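Long-range contacts in chitinase A (Cycas revoluta, PDB 4MNK), which probably hydrolyses chitin as a class V plant chitinase of glycosyl hydrolase family 18, and binds N-acetylglucosamine chains in its cleft: residues Gly267-Gln275 with Asn331-Pro339; Ile23-Tyr33 with Ser51-Val62. All blocks are in the same frame, centred on the assembly; numbering follows the deposited sequence. Where two conformers were deposited one is given.

Contact 2 belongs to the TIM barrel of this family 18 chitinase. Contact 1 joins the part of the chain inserted after strand 234-247 to the loop that follows the last barrel strand, 324-328. Contact 2 comes first along the chain and is complete before contact 1 begins. It packs strand 30-36 against helix 52-63. In contact 1, strand 262-270 runs into helix 271-279 and meets the loop that leads to helix 337-346. Their centres are about 19 Å apart, and both reach the strands of the barrel. They also touch directly: Pro339 packs on Phe28, and Ala336 on Leu27. Contact 1 reaches the bound sugar through Gln332, while contact 2 is formed on the outer side of its strand.

Contact 1 of 2, residues Gly267-Gln275 with Asn331-Pro339; sequences GALSFSEIQ and NQDIDAILP. With NAG (2-acetamido-2-deoxy-beta-D-glucopyranose), chain B.
The backbone oxygen of Gln332 is approached by two groups of Ser272. Ser272 N lies 2.9 Å from Gln332 O in a straight bond (N-H...O angle 163°). Ser272 OG is 3.3 Å from the same oxygen, a weak and doubtful bond, because its proton could turn elsewhere. The hydroxyl also meets water 1, which donates to Asp333 OD1 and accepts from Asp335 N. Next to this polar patch stands the ring of Phe271. Its CG is anti to the backbone N (chi1 -178°), which brings the ring alongside Asp333 and up against Leu338. Leu338 CD1 sits over the centre of one face, 3.7 Å from the ring centroid, as a CH-pi contact. Gln275 CG covers the opposite face near the rim. The Asp333 carboxylate is turned 52° from the ring plane. It binds the start of helix 337-346: Ile337 N is 3.0 Å from Asp333 OD1, above the carboxylate plane, and Leu338 N is 2.8 Å from Asp333 OD2, on the syn lone pair. An alanine at Asp333 takes away the acceptors of both amides, and the first turn of helix 337-346 is likely to be less firmly fixed. Gln332 NE2 gives one hydrogen bond, 2.9 Å, to O7 of the sugar, which Trp328 NE1 also binds. Gln332, in the loop after strand 324-328, thus lines the glycan pocket while its main chain ties that loop to helix 271-279 of the insertion.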
loop_
_atom_site.group_PDB
_atom_site.type_symbol
_atom_site.label_atom_id
_atom_site.label_comp_id
_atom_site.label_asym_id
_atom_site.label_seq_id
_atom_site.Cartn_x
_atom_site.Cartn_y
_atom_site.Cartn_z
ATOM N N GLY A 267 -13.808 11.945 3.716
ATOM C CA GLY A 267 -12.909 11.493 4.774
ATOM C C GLY A 267 -11.445 11.324 4.408
ATOM O O GLY A 267 -10.645 10.942 5.259
ATOM N N ALA A 268 -11.088 11.607 3.157
ATOM C CA ALA A 268 -9.701 11.482 2.705
ATOM C C ALA A 268 -9.266 12.645 1.821
ATOM O O ALA A 268 -10.003 13.064 0.924
ATOM C CB ALA A 268 -9.490 10.160 1.985
ATOM N N LEU A 269 -8.054 13.132 2.061
ATOM C CA LEU A 269 -7.518 14.274 1.335
ATOM C C LEU A 269 -6.076 13.991 0.935
ATOM O O LEU A 269 -5.270 13.595 1.773
ATOM C CB LEU A 269 -7.581 15.515 2.223
ATOM C CG LEU A 269 -7.615 16.869 1.524
ATOM C CD1 LEU A 269 -8.794 16.943 0.565
ATOM C CD2 LEU A 269 -7.677 17.996 2.544
ATOM N N SER A 270 -5.754 14.191 -0.343
ATOM C CA SER A 270 -4.395 13.952 -0.839
ATOM C C SER A 270 -3.419 14.921 -0.179
ATOM O O SER A 270 -3.809 16.027 0.215
ATOM C CB SER A 270 -4.336 14.120 -2.354
ATOM O OG SER A 270 -4.408 15.490 -2.710
ATOM N N PHE A 271 -2.156 14.517 -0.062
ATOM C CA PHE A 271 -1.130 15.408 0.474
ATOM C C PHE A 271 -1.100 16.744 -0.268
ATOM O O PHE A 271 -1.002 17.798 0.357
ATOM C CB PHE A 271 0.248 14.746 0.442
ATOM C CG PHE A 271 1.338 15.599 1.025
ATOM C CD1 PHE A 271 2.265 16.224 0.201
ATOM C CD2 PHE A 271 1.429 15.788 2.401
ATOM C CE1 PHE A 271 3.273 17.018 0.740
ATOM C CE2 PHE A 271 2.434 16.582 2.950
ATOM C CZ PHE A 271 3.357 17.194 2.115
ATOM N N SER A 272 -1.197 16.698 -1.596
ATOM C CA SER A 272 -1.208 17.917 -2.403
ATOM C C SER A 272 -2.380 18.834 -2.035
ATOM O O SER A 272 -2.212 20.053 -1.938
ATOM C CB SER A 272 -1.210 17.583 -3.895
ATOM O OG SER A 272 0.001 16.942 -4.254
ATOM N N GLU A 273 -3.552 18.251 -1.802
ATOM C CA GLU A 273 -4.703 19.035 -1.361
ATOM C C GLU A 273 -4.524 19.563 0.064
ATOM O O GLU A 273 -5.007 20.647 0.387
ATOM C CB GLU A 273 -6.011 18.253 -1.509
ATOM C CG GLU A 273 -6.465 18.032 -2.961
ATOM C CD GLU A 273 -6.774 19.323 -3.727
ATOM O OE1 GLU A 273 -6.984 20.385 -3.098
ATOM O OE2 GLU A 273 -6.816 19.269 -4.976
ATOM N N ILE A 274 -3.819 18.809 0.904
ATOM C CA ILE A 274 -3.481 19.267 2.253
ATOM C C ILE A 274 -2.535 20.470 2.198
ATOM O O ILE A 274 -2.683 21.414 2.976
ATOM C CB ILE A 274 -2.901 18.121 3.119
ATOM C CG1 ILE A 274 -3.979 17.058 3.357
ATOM C CG2 ILE A 274 -2.363 18.653 4.450
ATOM C CD1 ILE A 274 -3.460 15.733 3.882
ATOM N N GLN A 275 -1.588 20.449 1.262
ATOM C CA GLN A 275 -0.720 21.606 1.032
ATOM C C GLN A 275 -1.526 22.836 0.609
ATOM O O GLN A 275 -1.259 23.947 1.078
ATOM C CB GLN A 275 0.373 21.293 0.001
ATOM C CG GLN A 275 1.298 20.138 0.385
ATOM C CD GLN A 275 2.034 20.380 1.690
ATOM O OE1 GLN A 275 3.039 21.087 1.729
ATOM N NE2 GLN A 275 1.540 19.779 2.767
ATOM N N ASN A 331 0.178 9.626 -7.069
ATOM C CA ASN A 331 -0.614 10.715 -7.641
ATOM C C ASN A 331 -1.065 11.736 -6.597
ATOM O O ASN A 331 -1.457 12.847 -6.948
ATOM C CB ASN A 331 -1.841 10.160 -8.368
ATOM C CG ASN A 331 -2.787 9.427 -7.437
ATOM O OD1 ASN A 331 -3.965 9.770 -7.320
ATOM N ND2 ASN A 331 -2.273 8.422 -6.756
ATOM N N GLN A 332 -1.002 11.359 -5.322
ATOM C CA GLN A 332 -1.496 12.205 -4.232
ATOM C C GLN A 332 -0.478 13.230 -3.724
ATOM O O GLN A 332 -0.812 14.077 -2.890
ATOM C CB GLN A 332 -1.988 11.333 -3.079
ATOM C CG GLN A 332 -3.169 10.436 -3.421
ATOM C CD GLN A 332 -3.459 9.413 -2.332
ATOM O OE1 GLN A 332 -2.549 8.942 -1.640
ATOM N NE2 GLN A 332 -4.725 9.060 -2.179
ATOM N N ASP A 333 0.756 13.138 -4.216
ATOM C CA ASP A 333 1.820 14.089 -3.901
ATOM C C ASP A 333 2.428 14.512 -5.235
ATOM O O ASP A 333 3.476 14.003 -5.654
ATOM C CB ASP A 333 2.858 13.431 -2.983
ATOM C CG ASP A 333 3.923 14.399 -2.475
ATOM O OD1 ASP A 333 4.035 15.545 -2.967
ATOM O OD2 ASP A 333 4.670 13.989 -1.564
ATOM N N ILE A 334 1.748 15.434 -5.907
ATOM C CA ILE A 334 2.075 15.752 -7.299
ATOM C C ILE A 334 3.483 16.323 -7.481
ATOM O O ILE A 334 4.108 16.100 -8.517
ATOM C CB ILE A 334 0.986 16.622 -7.997
ATOM C CG1 ILE A 334 0.886 18.017 -7.372
ATOM C CG2 ILE A 334 -0.367 15.903 -7.980
ATOM C CD1 ILE A 334 0.099 19.015 -8.210
ATOM N N ASP A 335 3.986 17.023 -6.467
ATOM C CA ASP A 335 5.337 17.586 -6.513
ATOM C C ASP A 335 6.397 16.647 -5.927
ATOM O O ASP A 335 7.575 17.005 -5.843
ATOM C CB ASP A 335 5.370 18.954 -5.818
ATOM C CG ASP A 335 4.576 20.010 -6.568
ATOM O OD1 ASP A 335 4.714 20.089 -7.806
ATOM O OD2 ASP A 335 3.817 20.761 -5.921
ATOM N N ALA A 336 5.967 15.446 -5.537
ATOM C CA ALA A 336 6.840 14.422 -4.944
ATOM C C ALA A 336 7.672 14.930 -3.756
ATOM O O ALA A 336 8.852 14.597 -3.612
ATOM C CB ALA A 336 7.734 13.776 -6.013
ATOM N N ILE A 337 7.033 15.725 -2.900
ATOM C CA ILE A 337 7.680 16.286 -1.719
ATOM C C ILE A 337 8.097 15.182 -0.745
ATOM O O ILE A 337 9.246 15.127 -0.300
ATOM C CB ILE A 337 6.750 17.309 -1.006
ATOM C CG1 ILE A 337 6.323 18.433 -1.968
ATOM C CG2 ILE A 337 7.389 17.848 0.285
ATOM C CD1 ILE A 337 7.463 19.228 -2.606
ATOM N N LEU A 338 7.162 14.293 -0.433
ATOM C CA LEU A 338 7.427 13.248 0.546
ATOM C C LEU A 338 8.311 12.115 0.007
ATOM O O LEU A 338 9.198 11.651 0.720
ATOM C CB LEU A 338 6.129 12.747 1.189
ATOM C CG LEU A 338 5.303 13.842 1.878
ATOM C CD1 LEU A 338 4.044 13.256 2.477
ATOM C CD2 LEU A 338 6.110 14.581 2.946
ATOM N N PRO A 339 8.104 11.686 -1.258
ATOM C CA PRO A 339 9.084 10.740 -1.801
ATOM C C PRO A 339 10.524 11.275 -1.838
ATOM O O PRO A 339 11.463 10.499 -1.669
ATOM C CB PRO A 339 8.546 10.455 -3.208
ATOM C CG PRO A 339 7.072 10.619 -3.059
ATOM C CD PRO A 339 6.933 11.807 -2.148
HETATM C C1 NAG B . -7.971 3.417 -2.324
HETATM C C2 NAG B . -8.145 4.902 -2.617
HETATM C C3 NAG B . -9.389 5.138 -3.469
HETATM C C4 NAG B . -9.441 4.216 -4.694
HETATM C C5 NAG B . -9.038 2.771 -4.358
HETATM C C6 NAG B . -8.783 1.951 -5.621
HETATM C C7 NAG B . -7.237 6.456 -0.965
HETATM C C8 NAG B . -7.477 7.182 0.324
HETATM N N2 NAG B . -8.228 5.668 -1.385
HETATM O O3 NAG B . -9.406 6.487 -3.884
HETATM O O4 NAG B . -10.757 4.211 -5.211
HETATM O O5 NAG B . -7.875 2.712 -3.547
HETATM O O6 NAG B . -7.633 2.425 -6.291
HETATM O O7 NAG B . -6.175 6.605 -1.570
HETATM O O HOH W 1 2.611 17.703 -3.866
#

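Contact 2 of 2, residues Ile23-Tyr33 with Ser51-Val62; sequences INSRLFTHLYY and SEKTAEDFTPTV
Tyr33 turns the edge of its ring to the face of Phe58. The pair is T-shaped, with ring centroids 5.6 Å apart and planes at 89°. Tyr33 CD1 is the leading atom, 3.9 Å from Phe58 CG. Tyr33 CB stands over the centre of the same face. Tyr33 CG is anti to the backbone N (chi1 -176°), which carries its ring toward the helix and its CD1 edge onto Phe58. The opposite face of Phe58 carries Val62 CG1, one helical turn further on, set toward the rim. The ring is thus held between a tyrosine and a valine. Leu31 O lies at its edge, in the ring plane.

Beyond Phe58, Val62 meets two side chains of the other segment. Leu31 CD1 comes within 3.8 Å of Val62 CB, and Ile23 CD1 within 3.9 Å of Val62 CG1. Ile23 also crosses Phe58 at about a right angle, touching CE1 with CD1. At this end, in one of its two conformers, Ser25 OG donates to Val62 O at 2.6 Å, in the carbonyl plane, a bond that may not be held all the time.

At the other end, Tyr33 CE1 comes within 3.6 Å of Ala55 CA, and Tyr33 CZ also touches Ala55 CB. In one conformer of Ser51, the Tyr33 hydroxyl shares water 2 with Ser51 OG, which is also bonded to Pro48 O.

The strand and helix axes run antiparallel at 173° and approach to 9.8 Å. This is the strand-to-helix packing of a beta-alpha-beta unit, made of strand 30-36, helix 52-63 and strand 70-77. Phe58 also meets the ring of Trp10 on strand 5-11, and it touches Thr71 on strand 70-77, as does Val62. Tyr110 of helix 93-110 covers Ala55 from the neighbouring helix.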
loop_
_atom_site.group_PDB
_atom_site.type_symbol
_atom_site.label_atom_id
_atom_site.label_comp_id
_atom_site.label_asym_id
_atom_site.label_seq_id
_atom_site.Cartn_x
_atom_site.Cartn_y
_atom_site.Cartn_z
ATOM N N ILE A 23 5.258 10.817 -12.716
ATOM C CA ILE A 23 5.932 10.178 -11.583
ATOM C C ILE A 23 7.419 10.508 -11.613
ATOM O O ILE A 23 8.076 10.329 -12.640
ATOM C CB ILE A 23 5.768 8.638 -11.604
ATOM C CG1 ILE A 23 4.286 8.242 -11.592
ATOM C CG2 ILE A 23 6.520 7.999 -10.428
ATOM C CD1 ILE A 23 4.033 6.783 -11.937
ATOM N N ASN A 24 7.955 10.992 -10.496
ATOM C CA ASN A 24 9.395 11.180 -10.407
ATOM C C ASN A 24 10.069 9.852 -10.075
ATOM O O ASN A 24 10.348 9.558 -8.904
ATOM C CB ASN A 24 9.779 12.269 -9.402
ATOM C CG ASN A 24 11.257 12.614 -9.461
ATOM O OD1 ASN A 24 12.047 11.900 -10.080
ATOM N ND2 ASN A 24 11.638 13.708 -8.818
ATOM N N SER A 25 10.326 9.045 -11.100
ATOM C CA SER A 25 10.843 7.695 -10.881
ATOM C C SER A 25 12.294 7.651 -10.388
ATOM O O SER A 25 12.789 6.580 -10.034
ATOM C CB SER A 25 10.661 6.835 -12.129
ATOM O OG SER A 25 11.153 7.507 -13.270
ATOM N N ARG A 26 12.962 8.805 -10.352
ATOM C CA ARG A 26 14.297 8.913 -9.751
ATOM C C ARG A 26 14.270 8.618 -8.252
ATOM O O ARG A 26 15.289 8.259 -7.669
ATOM C CB ARG A 26 14.878 10.312 -9.971
ATOM C CG ARG A 26 15.198 10.656 -11.415
ATOM C CD ARG A 26 15.617 12.115 -11.565
ATOM N NE ARG A 26 14.499 13.041 -11.379
ATOM C CZ ARG A 26 13.696 13.468 -12.352
ATOM N NH1 ARG A 26 13.870 13.058 -13.602
ATOM N NH2 ARG A 26 12.711 14.310 -12.071
ATOM N N LEU A 27 13.095 8.769 -7.644
ATOM C CA LEU A 27 12.935 8.653 -6.196
ATOM C C LEU A 27 12.506 7.252 -5.758
ATOM O O LEU A 27 12.238 7.016 -4.577
ATOM C CB LEU A 27 11.941 9.713 -5.702
ATOM C CG LEU A 27 12.285 11.160 -6.089
ATOM C CD1 LEU A 27 11.194 12.116 -5.643
ATOM C CD2 LEU A 27 13.640 11.591 -5.533
ATOM N N PHE A 28 12.466 6.321 -6.709
ATOM C CA PHE A 28 11.958 4.975 -6.461
ATOM C C PHE A 28 12.871 3.903 -7.030
ATOM O O PHE A 28 13.626 4.149 -7.973
ATOM C CB PHE A 28 10.556 4.818 -7.057
ATOM C CG PHE A 28 9.549 5.756 -6.469
ATOM C CD1 PHE A 28 8.904 5.442 -5.282
ATOM C CD2 PHE A 28 9.255 6.969 -7.092
ATOM C CE1 PHE A 28 7.976 6.314 -4.725
ATOM C CE2 PHE A 28 8.329 7.847 -6.538
ATOM C CZ PHE A 28 7.689 7.518 -5.354
ATOM N N THR A 29 12.790 2.712 -6.443
ATOM C CA THR A 29 13.412 1.517 -7.005
ATOM C C THR A 29 12.361 0.638 -7.688
ATOM O O THR A 29 12.676 -0.095 -8.624
ATOM C CB THR A 29 14.132 0.684 -5.923
ATOM O OG1 THR A 29 13.188 0.271 -4.930
ATOM C CG2 THR A 29 15.246 1.489 -5.259
ATOM N N HIS A 30 11.118 0.713 -7.211
ATOM C CA HIS A 30 10.020 -0.107 -7.731
ATOM C C HIS A 30 8.734 0.696 -7.784
ATOM O O HIS A 30 8.388 1.397 -6.827
ATOM C CB HIS A 30 9.817 -1.363 -6.875
ATOM C CG HIS A 30 11.004 -2.273 -6.857
ATOM N ND1 HIS A 30 12.126 -2.016 -6.099
ATOM C CD2 HIS A 30 11.256 -3.422 -7.528
ATOM C CE1 HIS A 30 13.013 -2.976 -6.292
ATOM N NE2 HIS A 30 12.510 -3.842 -7.155
ATOM N N LEU A 31 8.037 0.598 -8.913
ATOM C CA LEU A 31 6.759 1.277 -9.094
ATOM C C LEU A 31 5.687 0.271 -9.474
ATOM O O LEU A 31 5.889 -0.565 -10.358
ATOM C CB LEU A 31 6.872 2.381 -10.145
ATOM C CG LEU A 31 7.652 3.619 -9.707
ATOM C CD1 LEU A 31 8.046 4.451 -10.915
ATOM C CD2 LEU A 31 6.854 4.444 -8.699
ATOM N N TYR A 32 4.553 0.355 -8.787
ATOM C CA TYR A 32 3.450 -0.569 -8.988
ATOM C C TYR A 32 2.328 0.081 -9.783
ATOM O O TYR A 32 1.982 1.247 -9.558
ATOM C CB TYR A 32 2.872 -1.011 -7.647
ATOM C CG TYR A 32 3.680 -1.991 -6.819
ATOM C CD1 TYR A 32 5.011 -1.744 -6.470
ATOM C CD2 TYR A 32 3.080 -3.141 -6.324
ATOM C CE1 TYR A 32 5.725 -2.649 -5.680
ATOM C CE2 TYR A 32 3.779 -4.031 -5.528
ATOM C CZ TYR A 32 5.093 -3.785 -5.211
ATOM O OH TYR A 32 5.765 -4.681 -4.416
ATOM N N TYR A 33 1.761 -0.697 -10.701
ATOM C CA TYR A 33 0.529 -0.351 -11.397
ATOM C C TYR A 33 -0.630 -0.976 -10.623
ATOM O O TYR A 33 -0.658 -2.191 -10.426
ATOM C CB TYR A 33 0.583 -0.908 -12.820
ATOM C CG TYR A 33 -0.590 -0.566 -13.713
ATOM C CD1 TYR A 33 -0.452 0.369 -14.733
ATOM C CD2 TYR A 33 -1.827 -1.198 -13.561
ATOM C CE1 TYR A 33 -1.513 0.684 -15.567
ATOM C CE2 TYR A 33 -2.901 -0.882 -14.394
ATOM C CZ TYR A 33 -2.730 0.059 -15.396
ATOM O OH TYR A 33 -3.778 0.380 -16.234
ATOM N N SER A 51 -8.031 -0.123 -20.825
ATOM C CA SER A 51 -6.815 0.452 -20.252
ATOM C C SER A 51 -5.554 -0.324 -20.630
ATOM O O SER A 51 -4.519 -0.191 -19.970
ATOM C CB SER A 51 -6.936 0.548 -18.732
ATOM O OG SER A 51 -6.893 -0.737 -18.144
ATOM N N GLU A 52 -5.643 -1.124 -21.691
ATOM C CA GLU A 52 -4.498 -1.903 -22.193
ATOM C C GLU A 52 -3.306 -1.042 -22.609
ATOM O O GLU A 52 -2.161 -1.385 -22.313
ATOM C CB GLU A 52 -4.914 -2.797 -23.364
ATOM C CG GLU A 52 -5.698 -4.044 -22.976
ATOM C CD GLU A 52 -7.197 -3.815 -22.817
ATOM O OE1 GLU A 52 -7.680 -2.670 -22.977
ATOM O OE2 GLU A 52 -7.903 -4.811 -22.547
ATOM N N LYS A 53 -3.572 0.074 -23.285
ATOM C CA LYS A 53 -2.490 0.958 -23.723
ATOM C C LYS A 53 -1.760 1.591 -22.535
ATOM O O LYS A 53 -0.528 1.640 -22.507
ATOM C CB LYS A 53 -3.000 2.030 -24.696
ATOM C CG LYS A 53 -1.893 2.857 -25.358
ATOM C CD LYS A 53 -0.846 1.985 -26.047
ATOM C CE LYS A 53 0.110 2.817 -26.890
ATOM N NZ LYS A 53 1.370 2.075 -27.179
ATOM N N THR A 54 -2.525 2.050 -21.550
ATOM C CA THR A 54 -1.960 2.626 -20.329
ATOM C C THR A 54 -1.061 1.620 -19.599
ATOM O O THR A 54 0.046 1.961 -19.169
ATOM C CB THR A 54 -3.081 3.149 -19.408
ATOM O OG1 THR A 54 -3.813 4.176 -20.091
ATOM C CG2 THR A 54 -2.514 3.718 -18.112
ATOM N N ALA A 55 -1.534 0.383 -19.478
ATOM C CA ALA A 55 -0.773 -0.677 -18.816
ATOM C C ALA A 55 0.520 -1.005 -19.556
ATOM O O ALA A 55 1.568 -1.179 -18.934
ATOM C CB ALA A 55 -1.625 -1.919 -18.661
ATOM N N GLU A 56 0.444 -1.082 -20.884
ATOM C CA GLU A 56 1.619 -1.366 -21.699
ATOM C C GLU A 56 2.660 -0.249 -21.617
ATOM O O GLU A 56 3.859 -0.515 -21.520
ATOM C CB GLU A 56 1.217 -1.590 -23.159
ATOM C CG GLU A 56 2.412 -1.827 -24.074
ATOM C CD GLU A 56 2.079 -1.820 -25.554
ATOM O OE1 GLU A 56 3.013 -2.062 -26.342
ATOM O OE2 GLU A 56 0.915 -1.576 -25.935
ATOM N N ASP A 57 2.198 0.997 -21.658
ATOM C CA ASP A 57 3.102 2.140 -21.708
ATOM C C ASP A 57 3.717 2.486 -20.357
ATOM O O ASP A 57 4.721 3.191 -20.298
ATOM C CB ASP A 57 2.387 3.372 -22.270
ATOM C CG ASP A 57 2.119 3.281 -23.765
ATOM O OD1 ASP A 57 2.589 2.328 -24.427
ATOM O OD2 ASP A 57 1.433 4.188 -24.278
ATOM N N PHE A 58 3.113 1.988 -19.278
ATOM C CA PHE A 58 3.524 2.340 -17.917
ATOM C C PHE A 58 5.022 2.150 -17.686
ATOM O O PHE A 58 5.714 3.076 -17.259
ATOM C CB PHE A 58 2.717 1.536 -16.892
ATOM C CG PHE A 58 3.057 1.856 -15.459
ATOM C CD1 PHE A 58 2.507 2.972 -14.833
ATOM C CD2 PHE A 58 3.913 1.033 -14.730
ATOM C CE1 PHE A 58 2.809 3.270 -13.511
ATOM C CE2 PHE A 58 4.223 1.326 -13.404
ATOM C CZ PHE A 58 3.667 2.445 -12.793
ATOM N N THR A 59 5.521 0.947 -17.960
ATOM C CA THR A 59 6.903 0.617 -17.617
ATOM C C THR A 59 7.935 1.369 -18.474
ATOM O O THR A 59 8.834 2.000 -17.914
ATOM C CB THR A 59 7.139 -0.912 -17.562
ATOM O OG1 THR A 59 6.238 -1.487 -16.606
ATOM C CG2 THR A 59 8.570 -1.229 -17.156
ATOM N N PRO A 60 7.799 1.342 -19.821
ATOM C CA PRO A 60 8.712 2.167 -20.621
ATOM C C PRO A 60 8.682 3.649 -20.230
ATOM O O PRO A 60 9.726 4.299 -20.219
ATOM C CB PRO A 60 8.207 1.970 -22.055
ATOM C CG PRO A 60 7.536 0.644 -22.030
ATOM C CD PRO A 60 6.905 0.537 -20.677
ATOM N N THR A 61 7.504 4.167 -19.885
ATOM C CA THR A 61 7.381 5.571 -19.499
ATOM C C THR A 61 8.150 5.891 -18.220
ATOM O O THR A 61 8.965 6.817 -18.203
ATOM C CB THR A 61 5.908 6.009 -19.362
ATOM O OG1 THR A 61 5.308 6.031 -20.659
ATOM C CG2 THR A 61 5.794 7.403 -18.749
ATOM N N VAL A 62 7.909 5.135 -17.153
ATOM C CA VAL A 62 8.561 5.454 -15.882
ATOM C C VAL A 62 10.071 5.212 -15.944
ATOM O O VAL A 62 10.839 5.924 -15.309
ATOM C CB VAL A 62 7.914 4.747 -14.656
ATOM C CG1 VAL A 62 6.441 5.131 -14.531
ATOM C CG2 VAL A 62 8.100 3.228 -14.705
HETATM O O HOH W 2 -6.206 -0.131 -15.440
#